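Local coordinates for L-threonine dehydrogenase (Flavobacterium frigidimaris, PDB 2YY7), which probably catalyses the NAD-dependent oxidation of L-threonine, using a Rossmann-type fold of the epimerase/dehydratase family to hold the dinucleotide, at residues 112-117 / 168-173; 211-216 / 245-250. One frame throughout, in Å; residues are numbered along the deposited sequence.

Contact 1 comes first along the chain. Strand 112-118 is followed by a long connection containing helix 142-161, and strand 164-174 returns parallel beside it, a beta-alpha-beta crossover. The chain then passes through helix 187-197 and strand 200-203 to strand 211-215. Contact 2 closes the next loop, in which helix 216-228 and the short strand 240-241 precede strand 245-247. The two closures follow in series, neither nested nor crossed, with centres about 17 Å apart. Strand 164-174 joins them: probable hydrogen bonds run from Gly172 N to Pro212 O (3.0 Å) and from Met214 N to Gly172 O (2.8 Å), connecting the NAD-lined part of the sheet to its antiparallel extension.

Contact 1: residues 112-117 / 168-173; sequences KIFWPS and IRYPGL. With NAD (nicotinamide-adenine-dinucleotide), chain E.
Ser117 N donates to Ile168 O at 2.9 Å with an N-H...O angle of 150°, the one hydrogen bond between segments 112-117 and 168-173. The chains run parallel, and the donor stands above the carbonyl plane, 39° out of it. Ile168 O also receives a weak bond from Tyr170 N, which closes an inverse gamma turn centred on Arg169 and bends this part of the strand.

Phe114, with CG anti to its backbone N (chi1 172°), reaches across the gap. Ile168 CG1 meets its ring at the edge, 3.7 Å from CZ, and the two side chains cross at about a right angle. Tyr170 comes tip to tip with the same ring, its OH 3.3 Å from Phe114 CZ; that hydroxyl is hydrogen-bonded to Thr223 on helix 216-228. Alongside, Ser117 CB packs 3.7 Å from Arg169 CG. Both polar ends find Glu151, through a hydrogen bond from Ser117 OG and a salt bridge from Arg169 NH2.

The contact forms part of the NAD pocket. C6N lies at the edge of the Tyr170 ring, near its plane, while Leu173 N fixes the carboxamide by donating to O7N of NAD at 2.9 Å. Three backbone oxygens approach the nicotinamide ring: Ser117 O is 3.2 Å from C6N, Tyr170 O 3.3 Å from C5N, and Pro171 O 3.5 Å from C4N, the carbon that accepts hydride in such enzymes. Their partial negative charges would be expected to favour the cationic, oxidised ring.

Contact 2: residues 211-216 / 245-250; sequences MPMMYM and MSFTPT
Pro212 sits within a strand, directly opposite Ser246, yet the ladder is not interrupted: the two form a non-hydrogen-bonded antiparallel pair with CA atoms 4.3 Å apart, where no N-H is required of the proline toward strand 245-247. A CA-H...O contact helps bridge this position, Ser246 CA lying 3.1 Å from Met211 O.

Hydrogen-bonded pairs flank it. Met211 and Phe247 exchange two longer bonds, N to O in each direction. The other pair is shorter: Met213 N to Met245 O is 2.7 Å, and Met245 N to Met213 O is 2.9 Å. The short strand axes make an angle of 129° between their N-to-C directions, so the strands are splayed as well as antiparallel.

In the fold, this return, reached through helix 216-228 and the short strand 240-241, adds an antiparallel strand to an otherwise parallel Rossmann-type sheet, since strand 211-215 has strand 164-174 as its other neighbour.

Side chains of Met213, Met245 and Phe247 share one face. Phe247 CG lies between its backbone N and carbonyl carbon (chi1 60°), and the Met213 and Phe247 side chains cross at about a right angle, with Met213 CG 3.5 Å from Phe247 CZ. The Met213 chain bends at chi2, making an oblique Met-aromatic contact with SD 5.1 Å from the Phe247 ring centroid and 43° off the ring normal. Tyr187 of helix 187-197 packs against both residues. Met245 bends at its last torsion; its CE meets the Phe247 ring edge in plane and reaches 3.7 Å from Tyr215 N.

Across the sheet, Ser246 OG is hydrogen-bonded to Ala281 O. Both strands lead straight into helices, with Tyr215 and Thr248 at the N-cap positions.

Contact 1: residues 112-117 / 168-173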
loop_
_atom_site.group_PDB
_atom_site.type_symbol
_atom_site.label_atom_id
_atom_site.label_comp_id
_atom_site.label_asym_id
_atom_site.label_seq_id
_atom_site.Cartn_x
_atom_site.Cartn_y
_atom_site.Cartn_z
ATOM N N LYS A 112 -4.085 16.394 -16.949
ATOM C CA LYS A 112 -4.225 16.435 -15.502
ATOM C C LYS A 112 -5.189 15.377 -14.971
ATOM O O LYS A 112 -6.123 14.960 -15.660
ATOM C CB LYS A 112 -4.711 17.836 -15.101
ATOM C CG LYS A 112 -4.686 18.158 -13.610
ATOM C CD LYS A 112 -5.255 19.560 -13.338
ATOM C CE LYS A 112 -4.432 20.654 -14.018
ATOM N NZ LYS A 112 -4.975 22.029 -13.753
ATOM N N ILE A 113 -4.961 14.959 -13.733
ATOM C CA ILE A 113 -5.801 13.954 -13.106
ATOM C C ILE A 113 -6.183 14.319 -11.686
ATOM O O ILE A 113 -5.370 14.864 -10.930
ATOM C CB ILE A 113 -5.078 12.584 -13.007
ATOM C CG1 ILE A 113 -4.815 12.011 -14.397
ATOM C CG2 ILE A 113 -5.916 11.610 -12.176
ATOM C CD1 ILE A 113 -3.910 10.796 -14.378
ATOM N N PHE A 114 -7.433 14.037 -11.339
ATOM C CA PHE A 114 -7.882 14.203 -9.971
ATOM C C PHE A 114 -8.339 12.805 -9.583
ATOM O O PHE A 114 -9.128 12.178 -10.298
ATOM C CB PHE A 114 -9.081 15.135 -9.796
ATOM C CG PHE A 114 -9.627 15.115 -8.382
ATOM C CD1 PHE A 114 -8.942 15.761 -7.351
ATOM C CD2 PHE A 114 -10.747 14.346 -8.061
ATOM C CE1 PHE A 114 -9.353 15.641 -6.023
ATOM C CE2 PHE A 114 -11.174 14.214 -6.733
ATOM C CZ PHE A 114 -10.471 14.863 -5.710
ATOM N N TRP A 115 -7.827 12.316 -8.465
ATOM C CA TRP A 115 -8.194 11.003 -7.964
ATOM C C TRP A 115 -8.304 11.162 -6.455
ATOM O O TRP A 115 -7.340 11.531 -5.794
ATOM C CB TRP A 115 -7.123 9.971 -8.307
ATOM C CG TRP A 115 -7.375 8.654 -7.639
ATOM C CD1 TRP A 115 -8.303 7.714 -7.988
ATOM C CD2 TRP A 115 -6.746 8.174 -6.448
ATOM N NE1 TRP A 115 -8.293 6.679 -7.085
ATOM C CE2 TRP A 115 -7.346 6.938 -6.128
ATOM C CE3 TRP A 115 -5.736 8.674 -5.615
ATOM C CZ2 TRP A 115 -6.966 6.189 -5.008
ATOM C CZ3 TRP A 115 -5.359 7.929 -4.498
ATOM C CH2 TRP A 115 -5.972 6.700 -4.208
ATOM N N PRO A 116 -9.486 10.895 -5.891
ATOM C CA PRO A 116 -9.629 11.047 -4.446
ATOM C C PRO A 116 -9.239 9.829 -3.627
ATOM O O PRO A 116 -9.505 8.684 -4.011
ATOM C CB PRO A 116 -11.101 11.376 -4.296
ATOM C CG PRO A 116 -11.721 10.440 -5.322
ATOM C CD PRO A 116 -10.791 10.604 -6.523
ATOM N N SER A 117 -8.587 10.095 -2.503
ATOM C CA SER A 117 -8.205 9.048 -1.573
ATOM C C SER A 117 -9.288 9.159 -0.510
ATOM O O SER A 117 -10.367 9.701 -0.780
ATOM C CB SER A 117 -6.835 9.334 -0.956
ATOM O OG SER A 117 -6.459 8.305 -0.053
ATOM N N ILE A 168 -6.965 14.271 -2.748
ATOM C CA ILE A 168 -7.329 14.690 -1.407
ATOM C C ILE A 168 -7.998 13.516 -0.690
ATOM O O ILE A 168 -8.715 12.716 -1.301
ATOM C CB ILE A 168 -8.280 15.929 -1.394
ATOM C CG1 ILE A 168 -9.505 15.680 -2.265
ATOM C CG2 ILE A 168 -7.535 17.167 -1.889
ATOM C CD1 ILE A 168 -10.379 16.920 -2.420
ATOM N N ARG A 169 -7.731 13.403 0.602
ATOM C CA ARG A 169 -8.304 12.341 1.409
ATOM C C ARG A 169 -9.632 12.839 1.983
ATOM O O ARG A 169 -9.684 13.327 3.113
ATOM C CB ARG A 169 -7.326 11.965 2.535
ATOM C CG ARG A 169 -5.992 11.382 2.044
ATOM C CD ARG A 169 -4.933 11.384 3.161
ATOM N NE ARG A 169 -3.659 10.801 2.735
ATOM C CZ ARG A 169 -2.482 11.078 3.295
ATOM N NH1 ARG A 169 -2.407 11.932 4.311
ATOM N NH2 ARG A 169 -1.374 10.515 2.830
ATOM N N TYR A 170 -10.707 12.733 1.199
ATOM C CA TYR A 170 -12.024 13.187 1.663
ATOM C C TYR A 170 -12.453 12.522 2.970
ATOM O O TYR A 170 -12.266 11.317 3.149
ATOM C CB TYR A 170 -13.148 12.827 0.685
ATOM C CG TYR A 170 -13.152 13.411 -0.712
ATOM C CD1 TYR A 170 -13.095 14.788 -0.937
ATOM C CD2 TYR A 170 -13.339 12.574 -1.809
ATOM C CE1 TYR A 170 -13.232 15.309 -2.240
ATOM C CE2 TYR A 170 -13.476 13.079 -3.094
ATOM C CZ TYR A 170 -13.423 14.439 -3.307
ATOM O OH TYR A 170 -13.564 14.902 -4.598
ATOM N N PRO A 171 -13.019 13.296 3.908
ATOM C CA PRO A 171 -13.467 12.651 5.143
ATOM C C PRO A 171 -14.869 12.128 4.784
ATOM O O PRO A 171 -15.210 12.076 3.604
ATOM C CB PRO A 171 -13.494 13.802 6.153
ATOM C CG PRO A 171 -13.723 15.004 5.317
ATOM C CD PRO A 171 -12.874 14.751 4.095
ATOM N N GLY A 172 -15.673 11.725 5.762
ATOM C CA GLY A 172 -17.012 11.247 5.436
ATOM C C GLY A 172 -17.817 12.383 4.816
ATOM O O GLY A 172 -17.907 13.459 5.407
ATOM N N LEU A 173 -18.403 12.156 3.640
ATOM C CA LEU A 173 -19.169 13.206 2.958
ATOM C C LEU A 173 -20.685 13.117 3.121
ATOM O O LEU A 173 -21.266 12.032 3.123
ATOM C CB LEU A 173 -18.822 13.233 1.462
ATOM C CG LEU A 173 -17.363 13.467 1.072
ATOM C CD1 LEU A 173 -17.289 13.745 -0.425
ATOM C CD2 LEU A 173 -16.783 14.642 1.850
HETATM P PA NAD E . -20.510 6.281 -5.300
HETATM O O1A NAD E . -21.692 7.066 -4.845
HETATM O O2A NAD E . -20.513 4.844 -4.922
HETATM O O5B NAD E . -20.241 6.508 -6.843
HETATM C C5B NAD E . -19.443 5.630 -7.584
HETATM C C4B NAD E . -19.862 5.682 -9.033
HETATM O O4B NAD E . -18.912 4.923 -9.784
HETATM C C3B NAD E . -21.264 5.066 -9.253
HETATM O O3B NAD E . -22.129 5.962 -9.973
HETATM C C2B NAD E . -20.954 3.757 -9.990
HETATM O O2B NAD E . -21.987 3.377 -10.883
HETATM C C1B NAD E . -19.640 4.110 -10.702
HETATM N N9A NAD E . -18.885 2.922 -11.127
HETATM C C8A NAD E . -18.686 1.759 -10.383
HETATM N N7A NAD E . -17.969 0.907 -11.130
HETATM C C5A NAD E . -17.704 1.521 -12.305
HETATM C C6A NAD E . -17.038 1.081 -13.438
HETATM N N6A NAD E . -16.591 -0.154 -13.514
HETATM N N1A NAD E . -16.941 1.915 -14.521
HETATM C C2A NAD E . -17.495 3.186 -14.497
HETATM N N3A NAD E . -18.188 3.633 -13.389
HETATM C C4A NAD E . -18.284 2.783 -12.315
HETATM O O3 NAD E . -19.187 6.877 -4.612
HETATM P PN NAD E . -18.841 8.409 -4.202
HETATM O O1N NAD E . -19.251 9.389 -5.262
HETATM O O2N NAD E . -19.246 8.546 -2.776
HETATM O O5D NAD E . -17.218 8.355 -4.192
HETATM C C5D NAD E . -16.463 8.728 -5.353
HETATM C C4D NAD E . -14.951 8.664 -5.001
HETATM O O4D NAD E . -14.694 9.424 -3.835
HETATM C C3D NAD E . -14.458 7.253 -4.668
HETATM O O3D NAD E . -13.109 7.129 -5.106
HETATM C C2D NAD E . -14.448 7.229 -3.158
HETATM O O2D NAD E . -13.581 6.205 -2.730
HETATM C C1D NAD E . -14.017 8.656 -2.817
HETATM N N1N NAD E . -14.438 9.000 -1.439
HETATM C C2N NAD E . -15.778 9.165 -1.152
HETATM C C3N NAD E . -16.164 9.487 0.145
HETATM C C7N NAD E . -17.603 9.789 0.464
HETATM O O7N NAD E . -17.876 10.022 1.801
HETATM N N7N NAD E . -18.568 9.783 -0.474
HETATM C C4N NAD E . -15.198 9.620 1.160
HETATM C C5N NAD E . -13.843 9.476 0.848
HETATM C C6N NAD E . -13.468 9.147 -0.441
#

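Contact 2: residues 211-216 / 245-250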
loop_
_atom_site.group_PDB
_atom_site.type_symbol
_atom_site.label_atom_id
_atom_site.label_comp_id
_atom_site.label_asym_id
_atom_site.label_seq_id
_atom_site.Cartn_x
_atom_site.Cartn_y
_atom_site.Cartn_z
ATOM N N MET A 211 -16.054 11.166 14.228
ATOM C CA MET A 211 -15.406 11.005 12.930
ATOM C C MET A 211 -15.253 12.314 12.179
ATOM O O MET A 211 -15.954 13.288 12.459
ATOM C CB MET A 211 -16.217 10.051 12.051
ATOM C CG MET A 211 -16.458 8.679 12.656
ATOM S SD MET A 211 -17.474 7.669 11.551
ATOM C CE MET A 211 -16.201 6.920 10.550
ATOM N N PRO A 212 -14.322 12.350 11.210
ATOM C CA PRO A 212 -14.064 13.535 10.381
ATOM C C PRO A 212 -15.132 13.544 9.289
ATOM O O PRO A 212 -15.304 12.548 8.576
ATOM C CB PRO A 212 -12.680 13.266 9.793
ATOM C CG PRO A 212 -12.075 12.256 10.733
ATOM C CD PRO A 212 -13.241 11.368 11.044
ATOM N N MET A 213 -15.843 14.659 9.157
ATOM C CA MET A 213 -16.899 14.773 8.159
ATOM C C MET A 213 -16.781 16.073 7.376
ATOM O O MET A 213 -16.063 16.989 7.780
ATOM C CB MET A 213 -18.268 14.724 8.846
ATOM C CG MET A 213 -18.576 13.409 9.551
ATOM S SD MET A 213 -19.281 12.170 8.450
ATOM C CE MET A 213 -19.942 10.996 9.645
ATOM N N MET A 214 -17.496 16.141 6.256
ATOM C CA MET A 214 -17.501 17.327 5.413
ATOM C C MET A 214 -18.778 17.380 4.580
ATOM O O MET A 214 -19.249 16.353 4.085
ATOM C CB MET A 214 -16.282 17.323 4.483
ATOM C CG MET A 214 -16.182 18.556 3.590
ATOM S SD MET A 214 -14.677 18.551 2.600
ATOM C CE MET A 214 -13.441 18.915 3.877
ATOM N N TYR A 215 -19.349 18.572 4.441
ATOM C CA TYR A 215 -20.555 18.741 3.639
ATOM C C TYR A 215 -20.107 18.683 2.178
ATOM O O TYR A 215 -19.023 19.170 1.844
ATOM C CB TYR A 215 -21.211 20.096 3.934
ATOM C CG TYR A 215 -22.634 20.209 3.429
ATOM C CD1 TYR A 215 -23.180 21.449 3.101
ATOM C CD2 TYR A 215 -23.446 19.080 3.311
ATOM C CE1 TYR A 215 -24.497 21.564 2.669
ATOM C CE2 TYR A 215 -24.768 19.186 2.881
ATOM C CZ TYR A 215 -25.284 20.431 2.563
ATOM O OH TYR A 215 -26.581 20.546 2.132
ATOM N N MET A 216 -20.930 18.101 1.309
ATOM C CA MET A 216 -20.565 17.962 -0.107
ATOM C C MET A 216 -20.140 19.260 -0.809
ATOM O O MET A 216 -19.208 19.253 -1.615
ATOM C CB MET A 216 -21.711 17.300 -0.887
ATOM C CG MET A 216 -21.352 16.888 -2.320
ATOM S SD MET A 216 -20.055 15.620 -2.412
ATOM C CE MET A 216 -20.983 14.158 -1.903
ATOM N N MET A 245 -15.278 19.228 9.424
ATOM C CA MET A 245 -15.944 18.942 10.694
ATOM C C MET A 245 -15.546 17.610 11.311
ATOM O O MET A 245 -14.942 16.758 10.666
ATOM C CB MET A 245 -17.463 18.884 10.512
ATOM C CG MET A 245 -18.071 19.933 9.617
ATOM S SD MET A 245 -19.833 19.583 9.434
ATOM C CE MET A 245 -19.803 18.378 8.093
ATOM N N SER A 246 -15.935 17.448 12.570
ATOM C CA SER A 246 -15.723 16.228 13.339
ATOM C C SER A 246 -16.844 16.254 14.362
ATOM O O SER A 246 -17.009 17.239 15.091
ATOM C CB SER A 246 -14.358 16.220 14.046
ATOM O OG SER A 246 -13.329 15.743 13.188
ATOM N N PHE A 247 -17.639 15.190 14.383
ATOM C CA PHE A 247 -18.753 15.089 15.310
ATOM C C PHE A 247 -19.168 13.641 15.529
ATOM O O PHE A 247 -18.780 12.750 14.779
ATOM C CB PHE A 247 -19.946 15.925 14.802
ATOM C CG PHE A 247 -20.481 15.503 13.442
ATOM C CD1 PHE A 247 -21.242 14.342 13.298
ATOM C CD2 PHE A 247 -20.247 16.290 12.317
ATOM C CE1 PHE A 247 -21.767 13.971 12.049
ATOM C CE2 PHE A 247 -20.766 15.932 11.060
ATOM C CZ PHE A 247 -21.527 14.768 10.929
ATOM N N THR A 248 -19.947 13.413 16.579
ATOM C CA THR A 248 -20.437 12.084 16.920
ATOM C C THR A 248 -21.899 11.996 16.502
ATOM O O THR A 248 -22.521 13.008 16.176
ATOM C CB THR A 248 -20.393 11.851 18.442
ATOM O OG1 THR A 248 -21.210 12.839 19.084
ATOM C CG2 THR A 248 -18.970 11.953 18.976
ATOM N N PRO A 249 -22.464 10.780 16.490
ATOM C CA PRO A 249 -23.871 10.648 16.111
ATOM C C PRO A 249 -24.741 11.444 17.088
ATOM O O PRO A 249 -25.713 12.084 16.684
ATOM C CB PRO A 249 -24.108 9.146 16.203
ATOM C CG PRO A 249 -22.778 8.590 15.773
ATOM C CD PRO A 249 -21.804 9.463 16.533
ATOM N N THR A 250 -24.377 11.413 18.371
ATOM C CA THR A 250 -25.129 12.142 19.389
ATOM C C THR A 250 -25.198 13.620 19.025
ATOM O O THR A 250 -26.260 14.243 19.115
ATOM C CB THR A 250 -24.483 12.015 20.794
ATOM O OG1 THR A 250 -24.459 10.641 21.194
ATOM C CG2 THR A 250 -25.276 12.813 21.824
#